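Glycerol dehydrogenase (Bacillus coagulans, PDB 6CSJ) oxidises glycerol and probably related polyols with NAD+, and in this engineered double mutant has also gained D-lactate dehydrogenase activity. Local coordinates at residues Leu21-Ile35 against Met79-Ile91. The protein carries 2 engineered substitutions. Numbering follows the deposited sequence.
Sequences LSAYTERLGKKAFII and MSKSEEADVVVGI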
ATOM      1  N   LEU A  21      -0.582  21.794  -7.847  1.00 24.02           N
ATOM      2  CA  LEU A  21       0.503  21.394  -6.949  1.00 23.21           C
ATOM      3  C   LEU A  21       1.143  22.597  -6.262  1.00 21.97           C
ATOM      4  O   LEU A  21       1.426  22.539  -5.060  1.00 19.98           O
ATOM      5  CB  LEU A  21       1.573  20.581  -7.683  1.00 26.19           C
ATOM      6  CG  LEU A  21       2.780  20.111  -6.851  1.00 27.25           C
ATOM      7  CD1 LEU A  21       2.340  19.330  -5.612  1.00 25.79           C
ATOM      8  CD2 LEU A  21       3.715  19.267  -7.699  1.00 27.27           C
ATOM      9  N   SER A  22       1.349  23.676  -7.025  1.00 23.15           N
ATOM     10  CA  SER A  22       1.921  24.923  -6.501  1.00 22.85           C
ATOM     11  C   SER A  22       1.091  25.541  -5.385  1.00 23.18           C
ATOM     12  O   SER A  22       1.646  26.080  -4.443  1.00 27.06           O
ATOM     13  CB  SER A  22       2.140  25.950  -7.624  1.00 22.01           C
ATOM     14  OG  SER A  22       0.922  26.444  -8.131  1.00 23.16           O
ATOM     15  N   ALA A  23      -0.231  25.453  -5.475  1.00 23.66           N
ATOM     16  CA  ALA A  23      -1.096  25.933  -4.386  1.00 24.86           C
ATOM     17  C   ALA A  23      -0.849  25.150  -3.083  1.00 29.29           C
ATOM     18  O   ALA A  23      -0.852  25.744  -1.995  1.00 29.34           O
ATOM     19  CB  ALA A  23      -2.560  25.862  -4.786  1.00 21.57           C
ATOM     20  N   TYR A  24      -0.613  23.839  -3.202  1.00 26.86           N
ATOM     21  CA  TYR A  24      -0.343  22.988  -2.030  1.00 28.15           C
ATOM     22  C   TYR A  24       1.083  23.168  -1.471  1.00 28.69           C
ATOM     23  O   TYR A  24       1.236  23.342  -0.254  1.00 30.73           O
ATOM     24  CB  TYR A  24      -0.659  21.510  -2.331  1.00 27.25           C
ATOM     25  CG  TYR A  24      -2.118  21.289  -2.708  1.00 24.63           C
ATOM     26  CD1 TYR A  24      -3.140  21.592  -1.808  1.00 23.84           C
ATOM     27  CD2 TYR A  24      -2.477  20.810  -3.976  1.00 23.87           C
ATOM     28  CE1 TYR A  24      -4.478  21.418  -2.148  1.00 23.37           C
ATOM     29  CE2 TYR A  24      -3.812  20.635  -4.328  1.00 26.78           C
ATOM     30  CZ  TYR A  24      -4.810  20.956  -3.413  1.00 24.49           C
ATOM     31  OH  TYR A  24      -6.136  20.775  -3.750  1.00 26.49           O
ATOM     32  N   THR A  25       2.108  23.175  -2.331  1.00 23.30           N
ATOM     33  CA  THR A  25       3.486  23.403  -1.850  1.00 26.66           C
ATOM     34  C   THR A  25       3.653  24.781  -1.207  1.00 28.33           C
ATOM     35  O   THR A  25       4.349  24.898  -0.197  1.00 27.77           O
ATOM     36  CB  THR A  25       4.589  23.218  -2.928  1.00 24.46           C
ATOM     37  OG1 THR A  25       4.478  24.221  -3.947  1.00 27.09           O
ATOM     38  CG2 THR A  25       4.532  21.829  -3.543  1.00 23.96           C
ATOM     39  N   GLU A  26       3.001  25.797  -1.771  1.00 31.93           N
ATOM     40  CA  GLU A  26       2.993  27.165  -1.202  1.00 38.17           C
ATOM     41  C   GLU A  26       2.428  27.255   0.235  1.00 34.10           C
ATOM     42  O   GLU A  26       2.835  28.129   0.986  1.00 40.28           O
ATOM     43  CB  GLU A  26       2.259  28.152  -2.139  1.00 45.41           C
ATOM     44  CG  GLU A  26       2.942  28.468  -3.477  1.00 52.23           C
ATOM     45  CD  GLU A  26       4.318  29.107  -3.370  1.00 67.28           C
ATOM     46  OE1 GLU A  26       4.655  29.685  -2.308  1.00 84.11           O
ATOM     47  OE2 GLU A  26       5.071  29.001  -4.365  1.00 60.80           O
ATOM     48  N   ARG A  27       1.507  26.368   0.614  1.00 33.22           N
ATOM     49  CA  ARG A  27       1.006  26.314   2.001  1.00 33.82           C
ATOM     50  C   ARG A  27       2.055  25.839   3.014  1.00 31.32           C
ATOM     51  O   ARG A  27       1.951  26.154   4.193  1.00 30.45           O
ATOM     52  CB  ARG A  27      -0.214  25.395   2.118  1.00 38.54           C
ATOM     53  CG  ARG A  27      -1.453  25.864   1.373  1.00 44.10           C
ATOM     54  CD  ARG A  27      -2.637  24.993   1.727  1.00 52.90           C
ATOM     55  NE  ARG A  27      -3.729  25.065   0.765  1.00 61.38           N
ATOM     56  CZ  ARG A  27      -4.901  24.427   0.905  1.00 69.13           C
ATOM     57  NH1 ARG A  27      -5.150  23.662   1.973  1.00 63.47           N
ATOM     58  NH2 ARG A  27      -5.843  24.552  -0.030  1.00 66.04           N
ATOM     59  N   LEU A  28       3.031  25.059   2.551  1.00 29.00           N
ATOM     60  CA  LEU A  28       4.074  24.474   3.404  1.00 30.25           C
ATOM     61  C   LEU A  28       5.417  25.182   3.330  1.00 32.97           C
ATOM     62  O   LEU A  28       6.153  25.171   4.308  1.00 31.54           O
ATOM     63  CB  LEU A  28       4.273  22.993   3.046  1.00 27.14           C
ATOM     64  CG  LEU A  28       3.036  22.127   3.258  1.00 24.37           C
ATOM     65  CD1 LEU A  28       3.259  20.738   2.675  1.00 24.61           C
ATOM     66  CD2 LEU A  28       2.664  22.079   4.731  1.00 23.72           C
ATOM     67  N   GLY A  29       5.759  25.747   2.172  1.00 37.50           N
ATOM     68  CA  GLY A  29       6.996  26.516   2.016  1.00 43.35           C
ATOM     69  C   GLY A  29       7.119  27.319   0.725  1.00 48.79           C
ATOM     70  O   GLY A  29       6.268  27.254  -0.165  1.00 54.40           O
ATOM     71  N   LYS A  30       8.211  28.090   0.645  1.00 52.05           N
ATOM     72  CA  LYS A  30       8.481  28.968  -0.496  1.00 46.67           C
ATOM     73  C   LYS A  30       9.136  28.278  -1.698  1.00 39.30           C
ATOM     74  O   LYS A  30       9.031  28.786  -2.801  1.00 38.16           O
ATOM     75  CB  LYS A  30       9.335  30.148  -0.025  1.00 46.88           C
ATOM     76  CG  LYS A  30       8.511  31.205   0.714  1.00 53.22           C
ATOM     77  CD  LYS A  30       8.070  30.906   2.147  1.00 59.37           C
ATOM     78  CE  LYS A  30       6.773  31.660   2.472  1.00 59.90           C
ATOM     79  NZ  LYS A  30       6.620  32.067   3.900  1.00 60.27           N
ATOM     80  N   LYS A  31       9.798  27.148  -1.471  1.00 37.17           N
ATOM     81  CA  LYS A  31      10.605  26.496  -2.505  1.00 36.21           C
ATOM     82  C   LYS A  31      10.476  24.966  -2.442  1.00 36.76           C
ATOM     83  O   LYS A  31      10.956  24.333  -1.505  1.00 32.37           O
ATOM     84  CB  LYS A  31      12.069  26.927  -2.332  1.00 34.08           C
ATOM     85  CG  LYS A  31      13.061  26.351  -3.335  1.00 34.47           C
ATOM     86  CD  LYS A  31      12.905  26.975  -4.706  1.00 36.27           C
ATOM     87  CE  LYS A  31      13.755  26.247  -5.746  1.00 36.20           C
ATOM     88  NZ  LYS A  31      15.216  26.465  -5.591  1.00 36.74           N
ATOM     89  N   ALA A  32       9.841  24.390  -3.459  1.00 38.01           N
ATOM     90  CA  ALA A  32       9.592  22.953  -3.529  1.00 34.47           C
ATOM     91  C   ALA A  32      10.696  22.214  -4.277  1.00 33.33           C
ATOM     92  O   ALA A  32      11.228  22.705  -5.273  1.00 39.04           O
ATOM     93  CB  ALA A  32       8.255  22.682  -4.193  1.00 33.19           C
ATOM     94  N   PHE A  33      11.036  21.027  -3.774  1.00 31.98           N
ATOM     95  CA  PHE A  33      11.968  20.115  -4.419  1.00 30.59           C
ATOM     96  C   PHE A  33      11.146  18.893  -4.858  1.00 27.93           C
ATOM     97  O   PHE A  33      10.694  18.116  -4.024  1.00 27.37           O
ATOM     98  CB  PHE A  33      13.078  19.742  -3.424  1.00 26.58           C
ATOM     99  CG  PHE A  33      14.149  18.858  -3.996  1.00 27.38           C
ATOM    100  CD1 PHE A  33      15.131  19.384  -4.821  1.00 26.63           C
ATOM    101  CD2 PHE A  33      14.200  17.500  -3.679  1.00 28.27           C
ATOM    102  CE1 PHE A  33      16.135  18.573  -5.341  1.00 26.33           C
ATOM    103  CE2 PHE A  33      15.201  16.686  -4.194  1.00 25.24           C
ATOM    104  CZ  PHE A  33      16.166  17.219  -5.030  1.00 23.71           C
ATOM    105  N   ILE A  34      10.961  18.737  -6.166  1.00 25.31           N
ATOM    106  CA  ILE A  34       9.990  17.802  -6.719  1.00 27.30           C
ATOM    107  C   ILE A  34      10.702  16.611  -7.367  1.00 26.15           C
ATOM    108  O   ILE A  34      11.287  16.741  -8.441  1.00 26.64           O
ATOM    109  CB  ILE A  34       9.039  18.534  -7.709  1.00 28.00           C
ATOM    110  CG1 ILE A  34       8.291  19.659  -6.974  1.00 29.15           C
ATOM    111  CG2 ILE A  34       8.063  17.554  -8.348  1.00 29.59           C
ATOM    112  CD1 ILE A  34       7.401  20.520  -7.831  1.00 32.52           C
ATOM    113  N   ILE A  35      10.634  15.456  -6.703  1.00 25.61           N
ATOM    114  CA  ILE A  35      11.341  14.248  -7.114  1.00 29.07           C
ATOM    115  C   ILE A  35      10.424  13.387  -7.984  1.00 29.87           C
ATOM    116  O   ILE A  35       9.294  13.117  -7.609  1.00 30.88           O
ATOM    117  CB  ILE A  35      11.799  13.434  -5.881  1.00 31.19           C
ATOM    118  CG1 ILE A  35      12.688  14.284  -4.970  1.00 31.00           C
ATOM    119  CG2 ILE A  35      12.558  12.180  -6.292  1.00 32.80           C
ATOM    120  CD1 ILE A  35      12.868  13.700  -3.578  1.00 31.66           C
ATOM    121  N   MET A  79      21.297  17.986  -2.951  1.00 28.79           N
ATOM    122  CA  MET A  79      20.668  18.842  -3.967  1.00 31.16           C
ATOM    123  C   MET A  79      19.581  19.738  -3.383  1.00 28.95           C
ATOM    124  O   MET A  79      19.524  20.923  -3.704  1.00 28.54           O
ATOM    125  CB  MET A  79      20.066  18.003  -5.093  1.00 31.45           C
ATOM    126  CG  MET A  79      21.075  17.322  -5.984  1.00 33.62           C
ATOM    127  SD  MET A  79      20.271  16.178  -7.108  1.00 44.54           S
ATOM    128  CE  MET A  79      19.233  17.295  -8.031  1.00 38.14           C
ATOM    129  N   SER A  80      18.736  19.161  -2.529  1.00 28.92           N
ATOM    130  CA  SER A  80      17.656  19.898  -1.855  1.00 29.23           C
ATOM    131  C   SER A  80      18.172  21.031  -0.949  1.00 28.46           C
ATOM    132  O   SER A  80      17.630  22.134  -0.998  1.00 35.08           O
ATOM    133  CB  SER A  80      16.763  18.945  -1.047  1.00 25.58           C
ATOM    134  OG  SER A  80      15.776  19.657  -0.329  1.00 24.71           O
ATOM    135  N   LYS A  81      19.188  20.759  -0.124  1.00 31.97           N
ATOM    136  CA  LYS A  81      19.849  21.810   0.692  1.00 32.20           C
ATOM    137  C   LYS A  81      20.515  22.874  -0.188  1.00 29.49           C
ATOM    138  O   LYS A  81      20.380  24.069   0.068  1.00 28.66           O
ATOM    139  CB  LYS A  81      20.907  21.230   1.640  1.00 34.24           C
ATOM    140  CG  LYS A  81      20.372  20.432   2.822  1.00 40.32           C
ATOM    141  CD  LYS A  81      21.398  20.369   3.955  1.00 44.99           C
ATOM    142  CE  LYS A  81      21.191  19.169   4.875  1.00 47.01           C
ATOM    143  NZ  LYS A  81      21.844  17.950   4.317  1.00 46.61           N
ATOM    144  N   SER A  82      21.218  22.416  -1.223  1.00 31.27           N
ATOM    145  CA  SER A  82      21.866  23.278  -2.222  1.00 35.22           C
ATOM    146  C   SER A  82      20.893  24.249  -2.936  1.00 38.97           C
ATOM    147  O   SER A  82      21.229  25.413  -3.160  1.00 37.23           O
ATOM    148  CB  SER A  82      22.624  22.403  -3.241  1.00 37.06           C
ATOM    149  OG  SER A  82      22.950  23.115  -4.419  1.00 45.22           O
ATOM    150  N   GLU A  83      19.690  23.777  -3.265  1.00 36.96           N
ATOM    151  CA  GLU A  83      18.638  24.625  -3.865  1.00 29.66           C
ATOM    152  C   GLU A  83      17.813  25.394  -2.825  1.00 28.20           C
ATOM    153  O   GLU A  83      16.880  26.100  -3.192  1.00 27.85           O
ATOM    154  CB  GLU A  83      17.709  23.774  -4.739  1.00 34.42           C
ATOM    155  CG  GLU A  83      18.417  23.059  -5.887  1.00 41.67           C
ATOM    156  CD  GLU A  83      17.561  21.970  -6.522  1.00 50.03           C
ATOM    157  OE1 GLU A  83      16.317  22.061  -6.450  1.00 58.12           O
ATOM    158  OE2 GLU A  83      18.127  21.019  -7.100  1.00 51.70           O
ATOM    159  N   GLU A  84      18.160  25.261  -1.542  1.00 28.15           N
ATOM    160  CA  GLU A  84      17.442  25.875  -0.419  1.00 33.76           C
ATOM    161  C   GLU A  84      15.948  25.527  -0.350  1.00 32.75           C
ATOM    162  O   GLU A  84      15.128  26.362   0.028  1.00 32.30           O
ATOM    163  CB  GLU A  84      17.667  27.387  -0.400  1.00 37.57           C
ATOM    164  CG  GLU A  84      19.129  27.777  -0.264  1.00 44.64           C
ATOM    165  CD  GLU A  84      19.333  29.280  -0.319  1.00 54.91           C
ATOM    166  OE1 GLU A  84      18.559  30.011   0.334  1.00 66.07           O
ATOM    167  OE2 GLU A  84      20.284  29.749  -0.994  1.00 68.34           O
ATOM    168  N   ALA A  85      15.613  24.282  -0.682  1.00 34.73           N
ATOM    169  CA  ALA A  85      14.226  23.806  -0.630  1.00 33.52           C
ATOM    170  C   ALA A  85      13.748  23.624   0.804  1.00 28.90           C
ATOM    171  O   ALA A  85      14.475  23.084   1.639  1.00 34.95           O
ATOM    172  CB  ALA A  85      14.088  22.504  -1.395  1.00 31.58           C
ATOM    173  N   ASP A  86      12.527  24.078   1.074  1.00 28.52           N
ATOM    174  CA  ASP A  86      11.878  23.929   2.399  1.00 29.22           C
ATOM    175  C   ASP A  86      10.589  23.062   2.367  1.00 23.64           C
ATOM    176  O   ASP A  86       9.812  23.058   3.327  1.00 21.81           O
ATOM    177  CB  ASP A  86      11.601  25.318   3.003  1.00 28.74           C
ATOM    178  CG  ASP A  86      10.670  26.161   2.144  1.00 30.91           C
ATOM    179  OD1 ASP A  86      10.293  25.724   1.026  1.00 33.12           O
ATOM    180  OD2 ASP A  86      10.317  27.275   2.582  1.00 34.24           O
ATOM    181  N   VAL A  87      10.369  22.353   1.257  1.00 22.29           N
ATOM    182  CA  VAL A  87       9.321  21.323   1.154  1.00 23.77           C
ATOM    183  C   VAL A  87       9.700  20.347   0.035  1.00 24.55           C
ATOM    184  O   VAL A  87      10.198  20.758  -1.016  1.00 31.03           O
ATOM    185  CB  VAL A  87       7.903  21.935   0.939  1.00 25.55           C
ATOM    186  CG1 VAL A  87       7.851  22.836  -0.289  1.00 27.59           C
ATOM    187  CG2 VAL A  87       6.840  20.851   0.838  1.00 23.97           C
ATOM    188  N   VAL A  88       9.491  19.053   0.272  1.00 24.04           N
ATOM    189  CA  VAL A  88       9.851  18.022  -0.708  1.00 23.54           C
ATOM    190  C   VAL A  88       8.587  17.333  -1.229  1.00 23.00           C
ATOM    191  O   VAL A  88       7.642  17.097  -0.478  1.00 27.36           O
ATOM    192  CB  VAL A  88      10.891  17.010  -0.144  1.00 21.68           C
ATOM    193  CG1 VAL A  88      10.457  16.444   1.203  1.00 19.77           C
ATOM    194  CG2 VAL A  88      11.169  15.890  -1.147  1.00 22.01           C
ATOM    195  N   VAL A  89       8.579  17.033  -2.523  1.00 25.48           N
ATOM    196  CA  VAL A  89       7.457  16.383  -3.177  1.00 26.37           C
ATOM    197  C   VAL A  89       7.981  15.151  -3.891  1.00 25.25           C
ATOM    198  O   VAL A  89       9.012  15.218  -4.563  1.00 26.08           O
ATOM    199  CB  VAL A  89       6.763  17.312  -4.202  1.00 26.47           C
ATOM    200  CG1 VAL A  89       5.547  16.619  -4.819  1.00 27.71           C
ATOM    201  CG2 VAL A  89       6.376  18.637  -3.550  1.00 27.66           C
ATOM    202  N   GLY A  90       7.265  14.036  -3.736  1.00 21.11           N
ATOM    203  CA  GLY A  90       7.513  12.817  -4.506  1.00 21.70           C
ATOM    204  C   GLY A  90       6.303  12.543  -5.370  1.00 24.59           C
ATOM    205  O   GLY A  90       5.175  12.650  -4.898  1.00 20.53           O
ATOM    206  N   ILE A  91       6.537  12.208  -6.638  1.00 24.65           N
ATOM    207  CA  ILE A  91       5.477  11.917  -7.595  1.00 20.88           C
ATOM    208  C   ILE A  91       5.838  10.625  -8.312  1.00 20.36           C
ATOM    209  O   ILE A  91       6.872  10.545  -8.969  1.00 19.42           O
ATOM    210  CB  ILE A  91       5.286  13.067  -8.630  1.00 22.79           C
ATOM    211  CG1 ILE A  91       5.195  14.438  -7.929  1.00 24.93           C
ATOM    212  CG2 ILE A  91       4.031  12.830  -9.478  1.00 21.99           C
ATOM    213  CD1 ILE A  91       5.058  15.617  -8.871  1.00 27.44           C
TER
HETATM  214  O   HOH W   1       8.810  24.430   5.184  1.00 21.12           O
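F33, on strand 32-35, sends its side chain beneath the last turn of helix 70-82. CB packs on the methyl of A85, CB to CB 3.6 Å; with CG anti to the backbone N (chi1 -177°), the ring slides under the helix. S80 CB stands over one face, nearest CG and CD2, 3.9 Å from the centroid and 11° off the normal, a CH-pi contact. At the ring's edge CD1 meets E83 OE1 at 3.4 Å and CE1 faces the same carboxylate, turned 54° from the ring plane, while V88 CG2 lies near CD2. CZ, the tip, comes against M79 CB. The backbones run parallel: F33 N binds V87 O, F33 O takes V89 N, and I35 continues the pattern with V89 O and I91 N. On the other sheet face V87 and V89 pack under helix 21-28, where T25 CG2 touches V89 CG2 at 3.7 Å. Before the strands, D86 grips the turn: OD2 accepts K30 N through its syn lone pair (3.0 Å), and OD1 accepts K31 N (2.9 Å). An alanine in place of D86 is likely to leave both turn amides without these acceptors and the loop freer to shift. K31 NZ bonds E83 O (2.9 Å), in the Schellman motif that closes the helix at E84. Parallel strands with a helix on either face are consistent with the Rossmann-like dinucleotide-binding domain of iron-containing alcohol dehydrogenases.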